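Local structure of Hut operon positive regulatory protein (Bacillus subtilis, 4H4L) at the interface of chains A and B and the interface of chains A and C. The protein binds cis-acting sequences on the hut operon mRNA in the presence of histidine, suppressing transcription termination and so switching on the genes for histidine utilization. Coordinates in Å, arbitrary orientation; residue numbers count along the deposited sequence, not the author numbering. Chains: chain A/B/C, Hut operon positive regulatory protein.

Contact 1: the interface of chains A and B. Residues chain A 48, 51, 76, 80; chain B 96-98.
A helix-to-loop interface between two subunits of the HutP homohexamer joins A:Tyr76 and its neighbours to B:Leu96 and B:Leu97, helping to hold chains A and B together without exact two-fold symmetry. A:Tyr76, B:Leu97 and B:Arg98 are also histidine-pocket residues, so the activating ligand may influence this junction. Helices 47-60 and 70-87 of chain A receive the end of the 3-10 helix 94-96 of chain B and the loop behind it. The phenol of A:Tyr76 donates a hydrogen bond to the backbone carbonyl, OH to B:Leu96 O 2.8 Å. This oxygen lies at the edge of the tyrosine ring, in its plane, while the donor is tilted 27° from the carbonyl plane. With CG anti to the backbone N (chi1 -180°), the ring of A:Tyr76 extends far enough for its hydroxyl also to meet the aliphatic CD of B:Arg98 at 3.4 Å. The methyl CE of A:Met80, in a chain bent at chi2 and chi3, rests on both branches of B:Leu96, with CD2 at 3.7 Å. Engineered A:Ile51 turns CD1 to B:Leu96 O and sets CG2 alongside B:Leu97 CD2, the two side chains running past each other in opposite directions. Beyond it, B:Leu97 crosses A:His48 at about a right angle.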
loop_
_atom_site.group_PDB
_atom_site.type_symbol
_atom_site.label_atom_id
_atom_site.label_comp_id
_atom_site.label_asym_id
_atom_site.label_seq_id
_atom_site.Cartn_x
_atom_site.Cartn_y
_atom_site.Cartn_z
ATOM N N HIS A 48 0.321 -12.826 -12.226
ATOM C CA HIS A 48 0.838 -12.637 -13.576
ATOM C C HIS A 48 0.124 -13.483 -14.579
ATOM O O HIS A 48 -0.125 -13.025 -15.696
ATOM C CB HIS A 48 2.380 -12.724 -13.655
ATOM C CG HIS A 48 2.964 -14.092 -13.376
ATOM N ND1 HIS A 48 3.596 -14.821 -14.332
ATOM C CD2 HIS A 48 3.041 -14.842 -12.195
ATOM C CE1 HIS A 48 4.026 -15.993 -13.799
ATOM N NE2 HIS A 48 3.685 -16.007 -12.491
ATOM N N ILE A 51 -3.148 -11.617 -15.317
ATOM C CA ILE A 51 -2.901 -10.516 -16.241
ATOM C C ILE A 51 -2.705 -11.044 -17.685
ATOM O O ILE A 51 -3.258 -10.484 -18.638
ATOM C CB ILE A 51 -1.677 -9.683 -15.745
ATOM C CG1 ILE A 51 -1.970 -9.100 -14.359
ATOM C CG2 ILE A 51 -1.268 -8.611 -16.753
ATOM C CD1 ILE A 51 -0.749 -8.567 -13.654
ATOM N N TYR A 76 -3.112 -3.064 -19.404
ATOM C CA TYR A 76 -2.297 -3.484 -18.303
ATOM C C TYR A 76 -2.841 -2.788 -17.074
ATOM O O TYR A 76 -3.243 -3.438 -16.089
ATOM C CB TYR A 76 -0.838 -3.171 -18.499
ATOM C CG TYR A 76 -0.023 -3.629 -17.321
ATOM C CD1 TYR A 76 0.232 -5.007 -17.095
ATOM C CD2 TYR A 76 0.484 -2.694 -16.401
ATOM C CE1 TYR A 76 0.968 -5.413 -15.977
ATOM C CE2 TYR A 76 1.221 -3.091 -15.307
ATOM C CZ TYR A 76 1.452 -4.431 -15.095
ATOM O OH TYR A 76 2.176 -4.774 -13.993
ATOM N N MET A 80 -4.638 -3.868 -13.392
ATOM C CA MET A 80 -4.066 -3.587 -12.048
ATOM C C MET A 80 -5.185 -3.096 -11.191
ATOM O O MET A 80 -5.402 -3.584 -10.077
ATOM C CB MET A 80 -3.041 -2.453 -12.023
ATOM C CG MET A 80 -1.707 -2.736 -12.652
ATOM S SD MET A 80 -0.605 -3.409 -11.425
ATOM C CE MET A 80 -0.926 -5.145 -11.764
ATOM N N LEU B 96 3.789 -9.450 -11.160
ATOM C CA LEU B 96 2.738 -8.671 -11.854
ATOM C C LEU B 96 3.025 -8.517 -13.324
ATOM O O LEU B 96 2.536 -7.579 -13.943
ATOM C CB LEU B 96 2.525 -7.274 -11.258
ATOM C CG LEU B 96 2.010 -7.125 -9.825
ATOM C CD1 LEU B 96 2.002 -5.649 -9.450
ATOM C CD2 LEU B 96 0.616 -7.758 -9.636
ATOM N N LEU B 97 3.832 -9.422 -13.877
ATOM C CA LEU B 97 4.045 -9.526 -15.328
ATOM C C LEU B 97 4.662 -8.286 -15.936
ATOM O O LEU B 97 4.190 -7.801 -16.974
ATOM C CB LEU B 97 2.741 -9.856 -16.064
ATOM C CG LEU B 97 2.995 -10.521 -17.421
ATOM C CD1 LEU B 97 3.382 -12.006 -17.319
ATOM C CD2 LEU B 97 1.796 -10.306 -18.338
ATOM N N ARG B 98 5.696 -7.769 -15.282
ATOM C CA ARG B 98 6.452 -6.649 -15.805
ATOM C C ARG B 98 7.906 -6.804 -15.441
ATOM O O ARG B 98 8.252 -7.605 -14.566
ATOM C CB ARG B 98 5.892 -5.302 -15.318
ATOM C CG ARG B 98 6.250 -4.917 -13.897
ATOM C CD ARG B 98 5.372 -3.766 -13.454
ATOM N NE ARG B 98 5.460 -3.633 -12.013
ATOM C CZ ARG B 98 4.948 -2.649 -11.293
ATOM N NH1 ARG B 98 4.304 -1.629 -11.867
ATOM N NH2 ARG B 98 5.109 -2.689 -9.985
#

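Contact 2: the interface of chains A and C. Residues chain A 138-139; chain C 3, 8-11, 120, 145.
At the apolar centre, A:His138 packs against C:Ile145 where strands 137-147 of chains A and C approach in a two-fold symmetric interface of the HutP hexamer. The two side chains run past each other in opposite directions. C:Ile145 CB lies over one face of the imidazole, towards its rim, and CG2 comes within 3.9 Å of A:His138 CB. The other branch of the isoleucine, ending in CD1, reaches A:Glu139 CB at 3.8 Å, so one residue spans two successive positions of the opposing strand. The imidazole is fixed from its own chain: A:His138 ND1 donates to the backbone A:Glu139 O at 2.9 Å, in the carbonyl plane on a lone pair and close to the ring plane.

Outward, A:Glu139 reaches with its chain extended beyond CG (chi2 152°) to the N-terminal turn of helix 9-18 in chain C. Here its carboxylate caps backbone amides, a setting in which the helix dipole would probably favour the anionic form. C:Gly10 N donates a hydrogen bond to A:Glu139 OE2 on its syn side, 34° out of the carboxylate plane. The absence of a side chain at this glycine lets the carboxylate carbon CD of A:Glu139 approach C:Gly10 CA to 3.5 Å. C:Arg8 adds its CB beside OE1, its guanidinium remaining apart. The second cap bond runs from C:Arg11 N to A:Glu139 OE1, 3.0 Å long and met from above the carboxylate plane.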
loop_
_atom_site.group_PDB
_atom_site.type_symbol
_atom_site.label_atom_id
_atom_site.label_comp_id
_atom_site.label_asym_id
_atom_site.label_seq_id
_atom_site.Cartn_x
_atom_site.Cartn_y
_atom_site.Cartn_z
ATOM N N HIS A 138 -13.979 -17.654 -0.212
ATOM C CA HIS A 138 -15.064 -16.707 -0.263
ATOM C C HIS A 138 -14.949 -15.956 -1.550
ATOM O O HIS A 138 -14.027 -16.181 -2.322
ATOM C CB HIS A 138 -15.159 -15.807 0.994
ATOM C CG HIS A 138 -14.025 -14.799 1.178
ATOM N ND1 HIS A 138 -13.776 -13.795 0.307
ATOM C CD2 HIS A 138 -13.123 -14.636 2.230
ATOM C CE1 HIS A 138 -12.751 -13.055 0.770
ATOM N NE2 HIS A 138 -12.360 -13.570 1.951
ATOM N N GLU A 139 -15.897 -15.077 -1.826
ATOM C CA GLU A 139 -15.991 -14.529 -3.164
ATOM C C GLU A 139 -15.025 -13.401 -3.350
ATOM O O GLU A 139 -14.395 -12.957 -2.372
ATOM C CB GLU A 139 -17.405 -14.059 -3.457
ATOM C CG GLU A 139 -18.317 -15.177 -3.912
ATOM C CD GLU A 139 -19.760 -14.888 -3.557
ATOM O OE1 GLU A 139 -20.552 -14.529 -4.457
ATOM O OE2 GLU A 139 -20.076 -14.981 -2.356
ATOM N N LEU C 3 -19.333 -22.701 -1.763
ATOM C CA LEU C 3 -20.552 -21.907 -1.883
ATOM C C LEU C 3 -21.516 -22.553 -2.893
ATOM O O LEU C 3 -21.083 -23.328 -3.751
ATOM C CB LEU C 3 -20.178 -20.480 -2.314
ATOM C CG LEU C 3 -19.008 -19.843 -1.542
ATOM C CD1 LEU C 3 -17.802 -19.565 -2.429
ATOM C CD2 LEU C 3 -19.465 -18.597 -0.791
ATOM N N ARG C 8 -24.755 -17.565 -3.457
ATOM C CA ARG C 8 -23.478 -16.850 -3.506
ATOM C C ARG C 8 -23.664 -15.352 -3.195
ATOM O O ARG C 8 -23.971 -14.523 -4.060
ATOM C CB ARG C 8 -22.670 -17.135 -4.792
ATOM C CG ARG C 8 -23.385 -16.917 -6.119
ATOM C CD ARG C 8 -22.807 -17.771 -7.249
ATOM N NE ARG C 8 -23.310 -17.324 -8.560
ATOM C CZ ARG C 8 -22.842 -17.715 -9.748
ATOM N NH1 ARG C 8 -23.374 -17.223 -10.866
ATOM N NH2 ARG C 8 -21.844 -18.591 -9.829
ATOM N N ILE C 9 -23.454 -15.067 -1.909
ATOM C CA ILE C 9 -23.710 -13.794 -1.239
ATOM C C ILE C 9 -23.134 -12.624 -1.956
ATOM O O ILE C 9 -23.788 -11.602 -2.086
ATOM C CB ILE C 9 -23.164 -13.825 0.217
ATOM C CG1 ILE C 9 -23.593 -12.586 0.991
ATOM C CG2 ILE C 9 -21.642 -13.988 0.270
ATOM C CD1 ILE C 9 -23.587 -12.812 2.492
ATOM N N GLY C 10 -21.901 -12.796 -2.416
ATOM C CA GLY C 10 -21.158 -11.744 -3.053
ATOM C C GLY C 10 -21.922 -11.204 -4.231
ATOM O O GLY C 10 -22.258 -10.026 -4.254
ATOM N N ARG C 11 -22.223 -12.091 -5.173
ATOM C CA ARG C 11 -22.857 -11.735 -6.433
ATOM C C ARG C 11 -24.235 -11.118 -6.241
ATOM O O ARG C 11 -24.468 -9.977 -6.641
ATOM C CB ARG C 11 -22.943 -12.974 -7.321
ATOM C CG ARG C 11 -23.423 -12.709 -8.741
ATOM C CD ARG C 11 -23.484 -14.005 -9.535
ATOM N NE ARG C 11 -24.679 -14.768 -9.193
ATOM C CZ ARG C 11 -25.587 -15.176 -10.072
ATOM N NH1 ARG C 11 -26.646 -15.860 -9.655
ATOM N NH2 ARG C 11 -25.427 -14.917 -11.366
ATOM N N TRP C 120 -22.174 -14.896 7.705
ATOM C CA TRP C 120 -21.141 -14.190 6.983
ATOM C C TRP C 120 -21.773 -12.931 6.557
ATOM O O TRP C 120 -22.996 -12.791 6.622
ATOM C CB TRP C 120 -20.781 -14.983 5.752
ATOM C CG TRP C 120 -19.790 -16.045 6.065
ATOM C CD1 TRP C 120 -20.003 -17.246 6.748
ATOM C CD2 TRP C 120 -18.362 -16.005 5.775
ATOM N NE1 TRP C 120 -18.827 -17.944 6.885
ATOM C CE2 TRP C 120 -17.800 -17.251 6.312
ATOM C CE3 TRP C 120 -17.523 -15.104 5.128
ATOM C CZ2 TRP C 120 -16.452 -17.556 6.185
ATOM C CZ3 TRP C 120 -16.172 -15.419 5.028
ATOM C CH2 TRP C 120 -15.651 -16.616 5.544
ATOM N N ILE C 145 -15.957 -9.114 1.980
ATOM C CA ILE C 145 -16.583 -10.265 2.626
ATOM C C ILE C 145 -15.951 -10.643 3.959
ATOM O O ILE C 145 -14.752 -10.933 4.023
ATOM C CB ILE C 145 -16.658 -11.481 1.672
ATOM C CG1 ILE C 145 -17.578 -11.107 0.492
ATOM C CG2 ILE C 145 -17.120 -12.744 2.418
ATOM C CD1 ILE C 145 -18.263 -12.257 -0.218
#

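Contact 3: the interface of chains A and B. Residues chain A 68-69; chain B 129-130, 136-138.
Ring-face contacts with the backbone dominate where A:Tyr69 lies against B:Leu136 and B:Glu137, at an intersubunit patch of the HutP hexamer whose A:Tyr69 and B:His138 are residues of histidine-binding pockets. One face of the phenol ring covers the peptide linking B:Leu136 to B:Glu137, at the start of strand 137-147 in chain B: B:Glu137 N sits over the ring centre, 3.3 Å above the plane, and B:Leu136 C lies over the same face towards the rim, 3.6 Å from the centroid. The main chain runs onward across this face, leaving B:Glu137 CA 3.5 Å from A:Tyr69 CZ. An extended first torsion, with CG of A:Tyr69 opposite its own backbone N (chi1 -167°), carries the ring out from the loop to lie along this segment.

Side-chain van der Waals contacts flank this ring-face contact. B:Leu136 brings CB to A:Tyr69 CD1 at 3.7 Å, while its methyl CD2 touches the backbone carbonyl of A:Gly68, 3.9 Å from the O. Replacing A:Tyr69 by an alanine would probably open a gap over the peptide between B:Leu136 and B:Glu137 and leave B:Leu136 CB without its aromatic neighbour.

Polar contacts include the backbone O of B:Glu137, near ring carbon CE2 of A:Tyr69. More loosely, the phenol hydroxyl OH of A:Tyr69 lies 3.7 Å from imidazole carbon CD2 of B:His138.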
loop_
_atom_site.group_PDB
_atom_site.type_symbol
_atom_site.label_atom_id
_atom_site.label_comp_id
_atom_site.label_asym_id
_atom_site.label_seq_id
_atom_site.Cartn_x
_atom_site.Cartn_y
_atom_site.Cartn_z
ATOM N N GLY A 68 1.858 -2.884 -31.092
ATOM C CA GLY A 68 2.209 -1.649 -30.360
ATOM C C GLY A 68 1.954 -1.685 -28.861
ATOM O O GLY A 68 1.542 -2.707 -28.319
ATOM N N TYR A 69 2.172 -0.552 -28.204
ATOM C CA TYR A 69 2.130 -0.466 -26.750
ATOM C C TYR A 69 0.843 0.185 -26.225
ATOM O O TYR A 69 0.175 -0.326 -25.325
ATOM C CB TYR A 69 3.343 0.320 -26.263
ATOM C CG TYR A 69 3.597 0.240 -24.771
ATOM C CD1 TYR A 69 3.385 -0.952 -24.067
ATOM C CD2 TYR A 69 4.083 1.340 -24.066
ATOM C CE1 TYR A 69 3.631 -1.035 -22.709
ATOM C CE2 TYR A 69 4.333 1.260 -22.702
ATOM C CZ TYR A 69 4.099 0.070 -22.044
ATOM O OH TYR A 69 4.329 -0.042 -20.711
ATOM N N ILE B 129 10.425 0.203 -17.791
ATOM C CA ILE B 129 9.608 -0.814 -17.160
ATOM C C ILE B 129 8.516 -1.124 -18.147
ATOM O O ILE B 129 7.983 -0.216 -18.789
ATOM C CB ILE B 129 9.059 -0.385 -15.766
ATOM C CG1 ILE B 129 8.370 -1.567 -15.060
ATOM C CG2 ILE B 129 8.144 0.852 -15.847
ATOM C CD1 ILE B 129 7.782 -1.183 -13.734
ATOM N N GLY B 130 8.211 -2.406 -18.310
ATOM C CA GLY B 130 7.180 -2.787 -19.233
ATOM C C GLY B 130 6.953 -4.263 -19.193
ATOM O O GLY B 130 7.469 -4.963 -18.294
ATOM N N LEU B 136 7.697 -2.989 -25.412
ATOM C CA LEU B 136 6.429 -2.631 -24.831
ATOM C C LEU B 136 6.693 -2.105 -23.420
ATOM O O LEU B 136 6.581 -2.854 -22.455
ATOM C CB LEU B 136 5.493 -3.850 -24.816
ATOM C CG LEU B 136 5.191 -4.578 -26.130
ATOM C CD1 LEU B 136 3.832 -5.226 -26.055
ATOM C CD2 LEU B 136 5.234 -3.620 -27.309
ATOM N N GLU B 137 7.047 -0.816 -23.315
ATOM C CA GLU B 137 7.557 -0.235 -22.064
ATOM C C GLU B 137 7.522 1.295 -22.066
ATOM O O GLU B 137 7.473 1.926 -23.128
ATOM C CB GLU B 137 8.994 -0.712 -21.815
ATOM C CG GLU B 137 10.005 -0.121 -22.780
ATOM C CD GLU B 137 11.090 -1.102 -23.176
ATOM O OE1 GLU B 137 10.782 -2.299 -23.323
ATOM O OE2 GLU B 137 12.253 -0.680 -23.354
ATOM N N HIS B 138 7.515 1.884 -20.870
ATOM C CA HIS B 138 7.840 3.297 -20.707
ATOM C C HIS B 138 8.997 3.411 -19.773
ATOM O O HIS B 138 9.448 2.396 -19.177
ATOM C CB HIS B 138 6.654 4.168 -20.256
ATOM C CG HIS B 138 5.904 3.650 -19.032
ATOM N ND1 HIS B 138 6.442 3.645 -17.785
ATOM C CD2 HIS B 138 4.643 3.195 -18.884
ATOM C CE1 HIS B 138 5.529 3.137 -16.915
ATOM N NE2 HIS B 138 4.412 2.845 -17.594
#

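Contacts 1 and 3 belong to one interface, between chains A and B, with centres of their C-alpha atoms about 12 Å apart; on chain A contact 1 uses helices 47-60 and 70-87, and contact 3 the residues just ahead of helix 70-87. Contact 2 joins chain A to chain C, about 26 Å from contact 1 and about 37 Å from contact 3. Each subunit thus meets two kinds of neighbour in the hexamer, with the start of strand 137-147 taking part in both: the ligand-pocket residue His138 serves contact 2 from chain A and contact 3 from chain B, and may couple histidine binding to assembly.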